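Local coordinates for protein hemolytic lectin CEL-III (Cucumaria echinata, PDB 2Z48) that binds galactose and N-acetylgalactosamine on cell surfaces through calcium-dependent beta-trefoil lectin domains, oligomerizes in erythrocyte membranes and lyses the cells, at residues N240-F246 with Q277-W281. Sequence-based numbering, arbitrary orientation.
Sequences NGDYCSF and QRFKW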
loop_
_atom_site.group_PDB
_atom_site.type_symbol
_atom_site.label_atom_id
_atom_site.label_comp_id
_atom_site.label_asym_id
_atom_site.label_seq_id
_atom_site.Cartn_x
_atom_site.Cartn_y
_atom_site.Cartn_z
ATOM N N ASN A 240 13.883 22.403 15.634
ATOM C CA ASN A 240 15.196 22.933 15.932
ATOM C C ASN A 240 16.114 22.142 15.006
ATOM O O ASN A 240 16.536 21.035 15.354
ATOM C CB ASN A 240 15.527 22.647 17.395
ATOM C CG ASN A 240 16.890 23.187 17.816
ATOM O OD1 ASN A 240 17.490 23.979 17.097
ATOM N ND2 ASN A 240 17.366 22.776 19.016
ATOM N N GLY A 241 16.380 22.668 13.816
ATOM C CA GLY A 241 17.158 21.931 12.818
ATOM C C GLY A 241 16.366 20.719 12.371
ATOM O O GLY A 241 15.247 20.844 11.899
ATOM N N ASP A 242 16.940 19.535 12.543
ATOM C CA ASP A 242 16.260 18.319 12.139
ATOM C C ASP A 242 15.473 17.662 13.285
ATOM O O ASP A 242 14.875 16.601 13.102
ATOM C CB ASP A 242 17.261 17.327 11.526
ATOM C CG ASP A 242 17.663 17.719 10.113
ATOM O OD1 ASP A 242 16.783 18.069 9.288
ATOM O OD2 ASP A 242 18.860 17.647 9.818
ATOM N N TYR A 243 15.476 18.290 14.460
ATOM C CA TYR A 243 14.674 17.797 15.600
ATOM C C TYR A 243 13.354 18.553 15.642
ATOM O O TYR A 243 13.372 19.773 15.779
ATOM C CB TYR A 243 15.447 17.981 16.918
ATOM C CG TYR A 243 16.646 17.053 17.022
ATOM C CD1 TYR A 243 17.833 17.370 16.397
ATOM C CD2 TYR A 243 16.559 15.844 17.703
ATOM C CE1 TYR A 243 18.943 16.506 16.470
ATOM C CE2 TYR A 243 17.646 14.992 17.802
ATOM C CZ TYR A 243 18.825 15.322 17.181
ATOM O OH TYR A 243 19.916 14.456 17.261
ATOM N N CYS A 244 12.229 17.838 15.557
ATOM C CA CYS A 244 10.906 18.484 15.503
ATOM C C CYS A 244 9.936 17.871 16.508
ATOM O O CYS A 244 10.101 16.734 16.927
ATOM C CB CYS A 244 10.310 18.364 14.107
ATOM S SG CYS A 244 11.279 19.180 12.822
ATOM N N SER A 245 8.950 18.664 16.915
ATOM C CA SER A 245 7.848 18.190 17.762
ATOM C C SER A 245 6.749 17.587 16.913
ATOM O O SER A 245 6.591 17.959 15.753
ATOM C CB SER A 245 7.252 19.350 18.557
ATOM O OG SER A 245 8.192 19.851 19.496
ATOM N N PHE A 246 5.978 16.664 17.496
ATOM C CA PHE A 246 4.781 16.139 16.846
ATOM C C PHE A 246 3.605 16.553 17.692
ATOM O O PHE A 246 3.578 16.263 18.883
ATOM C CB PHE A 246 4.867 14.607 16.714
ATOM C CG PHE A 246 5.931 14.160 15.744
ATOM C CD1 PHE A 246 7.282 14.154 16.129
ATOM C CD2 PHE A 246 5.613 13.845 14.428
ATOM C CE1 PHE A 246 8.299 13.797 15.243
ATOM C CE2 PHE A 246 6.623 13.451 13.540
ATOM C CZ PHE A 246 7.961 13.441 13.934
ATOM N N GLN A 277 10.797 17.115 23.967
ATOM C CA GLN A 277 9.630 17.096 23.058
ATOM C C GLN A 277 9.992 17.239 21.574
ATOM O O GLN A 277 9.107 17.505 20.739
ATOM C CB GLN A 277 8.626 18.214 23.428
ATOM C CG GLN A 277 7.865 17.894 24.699
ATOM C CD GLN A 277 6.828 18.928 25.067
ATOM O OE1 GLN A 277 6.684 19.930 24.384
ATOM N NE2 GLN A 277 6.043 18.641 26.115
ATOM N N ARG A 278 11.264 17.066 21.231
ATOM C CA ARG A 278 11.681 17.063 19.808
ATOM C C ARG A 278 12.436 15.762 19.447
ATOM O O ARG A 278 13.152 15.226 20.278
ATOM C CB ARG A 278 12.535 18.293 19.482
ATOM C CG ARG A 278 11.738 19.598 19.549
ATOM C CD ARG A 278 12.608 20.795 19.095
ATOM N NE ARG A 278 13.705 21.048 20.019
ATOM C CZ ARG A 278 13.609 21.799 21.134
ATOM N NH1 ARG A 278 12.455 22.382 21.490
ATOM N NH2 ARG A 278 14.669 21.964 21.910
ATOM N N PHE A 279 12.242 15.282 18.216
ATOM C CA PHE A 279 12.782 14.006 17.751
ATOM C C PHE A 279 13.255 14.194 16.322
ATOM O O PHE A 279 12.626 14.929 15.552
ATOM C CB PHE A 279 11.662 12.956 17.668
ATOM C CG PHE A 279 11.014 12.642 18.992
ATOM C CD1 PHE A 279 9.973 13.443 19.477
ATOM C CD2 PHE A 279 11.407 11.527 19.730
ATOM C CE1 PHE A 279 9.359 13.137 20.713
ATOM C CE2 PHE A 279 10.782 11.237 20.967
ATOM C CZ PHE A 279 9.759 12.047 21.424
ATOM N N LYS A 280 14.345 13.521 15.972
ATOM C CA LYS A 280 14.891 13.535 14.603
ATOM C C LYS A 280 14.663 12.174 13.932
ATOM O O LYS A 280 14.825 11.129 14.570
ATOM C CB LYS A 280 16.401 13.812 14.671
ATOM C CG LYS A 280 17.151 13.541 13.381
ATOM C CD LYS A 280 18.669 13.775 13.518
ATOM C CE LYS A 280 19.320 13.639 12.142
ATOM N NZ LYS A 280 20.679 14.215 12.149
ATOM N N TRP A 281 14.319 12.184 12.654
ATOM C CA TRP A 281 14.293 10.948 11.870
ATOM C C TRP A 281 15.687 10.425 11.582
ATOM O O TRP A 281 16.524 11.157 11.031
ATOM C CB TRP A 281 13.566 11.176 10.553
ATOM C CG TRP A 281 12.137 11.516 10.728
ATOM C CD1 TRP A 281 11.566 12.751 10.555
ATOM C CD2 TRP A 281 11.072 10.619 11.075
ATOM N NE1 TRP A 281 10.211 12.669 10.782
ATOM C CE2 TRP A 281 9.878 11.379 11.111
ATOM C CE3 TRP A 281 11.010 9.245 11.369
ATOM C CZ2 TRP A 281 8.626 10.806 11.401
ATOM C CZ3 TRP A 281 9.755 8.661 11.680
ATOM C CH2 TRP A 281 8.578 9.450 11.683
HETATM O O HOH W 1 14.250 14.709 11.235
HETATM O O HOH W 2 20.365 16.799 12.715
HETATM O O HOH W 3 9.613 22.417 20.393
HETATM O O HOH W 4 6.735 16.256 20.227
#
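A single antiparallel bridge joins the loop 240-246 to the last strand of the second beta-trefoil. Cys244 and Phe279 form its hydrogen-bonded pair: Cys244 N donates to Phe279 O, and Phe279 N to Cys244 O, both at 2.9 Å. Water 1 links Asp242 O (2.7 Å) to Trp281 N (2.9 Å), and water 4 links Phe246 N (2.9 Å) to Gln277 O (2.7 Å), an acceptor that also receives Ser245 OG at 2.8 Å. Water 3 connects Ser245 OG with Arg278 NH1, while Arg278 NE forms a salt bridge with Glu161. Lys280 NZ and Asp242 OD2, 4.5 Å apart, beyond salt-bridge range, share water 2, whose bond to the carboxylate is weak; Lys280 CB lies over the Tyr243 ring in a CH-pi contact. On the buried side, Phe246 CZ packs 3.7 Å from Trp281 CZ2. Gln277 turns its amide to Asp256 and Asp272, both galactose-binding residues. Direct bonds at the bridge and water beside it thus tie the disulfide-bonded loop to 277-281, whose Gln277 borders a sugar site.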